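Local coordinates for genome polyprotein (Rhinovirus C, PDB 6KU8), which is a 3C cysteine protease that probably cleaves the viral polyprotein, held here in complex with the inhibitor rupintrivir, at residues A[97-102]-A[119-124]. Sequence-based numbering, arbitrary orientation.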
loop_
_atom_site.group_PDB
_atom_site.type_symbol
_atom_site.label_atom_id
_atom_site.label_comp_id
_atom_site.label_asym_id
_atom_site.label_seq_id
_atom_site.Cartn_x
_atom_site.Cartn_y
_atom_site.Cartn_z
ATOM N N GLN A 97 2.142 14.274 -5.643
ATOM C CA GLN A 97 1.073 14.335 -4.662
ATOM C C GLN A 97 0.005 15.310 -5.129
ATOM O O GLN A 97 0.322 16.395 -5.621
ATOM C CB GLN A 97 1.628 14.764 -3.310
ATOM C CG GLN A 97 2.469 13.709 -2.633
ATOM C CD GLN A 97 2.954 14.175 -1.279
ATOM O OE1 GLN A 97 4.149 14.424 -1.085
ATOM N NE2 GLN A 97 2.023 14.319 -0.337
ATOM N N ARG A 98 -1.260 14.913 -4.992
ATOM C CA ARG A 98 -2.387 15.744 -5.392
ATOM C C ARG A 98 -3.596 15.365 -4.541
ATOM O O ARG A 98 -3.637 14.298 -3.927
ATOM C CB ARG A 98 -2.691 15.607 -6.906
ATOM C CG ARG A 98 -1.785 14.632 -7.703
ATOM C CD ARG A 98 -1.173 15.190 -9.052
ATOM N NE ARG A 98 -1.761 14.595 -10.272
ATOM C CZ ARG A 98 -1.142 13.831 -11.191
ATOM N NH1 ARG A 98 0.150 13.513 -11.108
ATOM N NH2 ARG A 98 -1.848 13.375 -12.229
ATOM N N GLU A 99 -4.579 16.260 -4.488
ATOM C CA GLU A 99 -5.861 15.926 -3.873
ATOM C C GLU A 99 -6.713 15.090 -4.830
ATOM O O GLU A 99 -6.742 15.338 -6.038
ATOM C CB GLU A 99 -6.597 17.207 -3.468
ATOM C CG GLU A 99 -8.045 16.999 -3.034
ATOM C CD GLU A 99 -8.679 18.269 -2.498
ATOM O OE1 GLU A 99 -7.929 19.144 -2.019
ATOM O OE2 GLU A 99 -9.922 18.390 -2.559
ATOM N N TRP A 100 -7.410 14.091 -4.289
ATOM C CA TRP A 100 -8.260 13.196 -5.072
ATOM C C TRP A 100 -9.634 13.135 -4.435
ATOM O O TRP A 100 -9.749 13.100 -3.205
ATOM C CB TRP A 100 -7.682 11.768 -5.164
ATOM C CG TRP A 100 -6.342 11.760 -5.795
ATOM C CD1 TRP A 100 -5.150 11.951 -5.175
ATOM C CD2 TRP A 100 -6.052 11.599 -7.193
ATOM N NE1 TRP A 100 -4.122 11.923 -6.098
ATOM C CE2 TRP A 100 -4.655 11.708 -7.344
ATOM C CE3 TRP A 100 -6.843 11.388 -8.330
ATOM C CZ2 TRP A 100 -4.023 11.594 -8.586
ATOM C CZ3 TRP A 100 -6.218 11.272 -9.564
ATOM C CH2 TRP A 100 -4.821 11.384 -9.682
ATOM N N SER A 101 -10.677 13.131 -5.263
ATOM C CA SER A 101 -12.027 12.963 -4.747
ATOM C C SER A 101 -12.522 11.539 -4.997
ATOM O O SER A 101 -12.017 10.814 -5.866
ATOM C CB SER A 101 -12.990 13.993 -5.370
ATOM O OG SER A 101 -13.046 13.863 -6.775
ATOM N N ASN A 102 -13.489 11.128 -4.178
ATOM C CA ASN A 102 -14.215 9.874 -4.372
ATOM C C ASN A 102 -13.272 8.672 -4.447
ATOM O O ASN A 102 -13.421 7.778 -5.288
ATOM C CB ASN A 102 -15.102 9.961 -5.619
ATOM C CG ASN A 102 -16.042 11.155 -5.581
ATOM O OD1 ASN A 102 -15.849 12.137 -6.294
ATOM N ND2 ASN A 102 -17.062 11.074 -4.745
ATOM N N VAL A 119 -13.554 6.171 1.023
ATOM C CA VAL A 119 -12.989 7.054 2.048
ATOM C C VAL A 119 -13.182 8.522 1.702
ATOM O O VAL A 119 -12.904 9.390 2.542
ATOM C CB VAL A 119 -11.494 6.771 2.297
ATOM C CG1 VAL A 119 -11.298 5.301 2.688
ATOM C CG2 VAL A 119 -10.666 7.118 1.061
ATOM N N GLY A 120 -13.660 8.830 0.500
ATOM C CA GLY A 120 -13.930 10.206 0.147
ATOM C C GLY A 120 -12.719 10.929 -0.403
ATOM O O GLY A 120 -11.936 10.360 -1.172
ATOM N N THR A 121 -12.556 12.185 -0.009
ATOM C CA THR A 121 -11.469 13.009 -0.520
ATOM C C THR A 121 -10.164 12.660 0.182
ATOM O O THR A 121 -10.129 12.429 1.397
ATOM C CB THR A 121 -11.784 14.495 -0.329
ATOM O OG1 THR A 121 -12.941 14.826 -1.092
ATOM C CG2 THR A 121 -10.621 15.374 -0.787
ATOM N N VAL A 122 -9.094 12.601 -0.602
ATOM C CA VAL A 122 -7.763 12.291 -0.118
ATOM C C VAL A 122 -6.903 13.521 -0.381
ATOM O O VAL A 122 -6.827 13.990 -1.523
ATOM C CB VAL A 122 -7.200 11.039 -0.816
ATOM C CG1 VAL A 122 -5.728 10.848 -0.503
ATOM C CG2 VAL A 122 -8.045 9.787 -0.490
ATOM N N ILE A 123 -6.255 14.036 0.659
ATOM C CA ILE A 123 -5.498 15.281 0.536
ATOM C C ILE A 123 -4.047 15.077 0.950
ATOM O O ILE A 123 -3.775 14.405 1.958
ATOM C CB ILE A 123 -6.126 16.412 1.373
ATOM C CG1 ILE A 123 -5.911 16.136 2.863
ATOM C CG2 ILE A 123 -7.600 16.586 1.030
ATOM C CD1 ILE A 123 -6.441 17.209 3.801
ATOM N N PRO A 124 -3.086 15.663 0.233
ATOM C CA PRO A 124 -1.702 15.615 0.707
ATOM C C PRO A 124 -1.620 16.260 2.077
ATOM O O PRO A 124 -2.192 17.323 2.319
ATOM C CB PRO A 124 -0.926 16.411 -0.353
ATOM C CG PRO A 124 -1.757 16.245 -1.602
ATOM C CD PRO A 124 -3.191 16.312 -1.086
HETATM O O HOH W 1 -14.698 12.990 -2.310
#
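Trp100 and Val122 face each other as an antiparallel hydrogen-bonded pair near the open end of the hairpin formed by strands 100-107 and 115-130, in the C-terminal beta-barrel domain of this chymotrypsin-like (clan PA) protease. Trp100 N gives its hydrogen to Val122 O at 2.8 Å, and Val122 N returns one to Trp100 O at 2.7 Å. Each carbonyl also receives a CA-H from the residue beside the pair, Glu99 on Val122 O and Thr121 on Trp100 O. On one face the Trp100 side chain rests against Pro94, Asn159 and Val161, and Val122 packs on Leu139 and Met103. This is a surface contact, the Val122 side chain about 13 Å from the bound rupintrivir.

Glu99 rises out of the sheet on the face it shares with Thr121 and Ile123. Its CB sits 3.8 Å from Val122 O; CG, anti to the backbone N (chi1 170°), stays near that oxygen and approaches Thr121 CG2. The extended chain then sets the carboxylate against two methyls lying on one side of it, with OE2 3.6 Å from Thr121 CG2 and OE1 4.0 Å from Ile123 CG2. Pro124 lays CG and CD against the Arg98 carbonyl, and Gln97 lies antiparallel beside it, NE2 3.6 Å from Pro124 CB.

Between Asn102 and Thr121 a water closes the gap, accepting from Asn102 N and hydrogen-bonding Thr121 OG1. Direct bonding resumes at Met103, the single partner of Val119 and Gly120 in a classic bulge. Main-chain hydrogen bonds and one water thus join the strands; across this contact the exposed Glu99 carboxylate meets methyls, not a charge, and probably adds little beyond van der Waals contact.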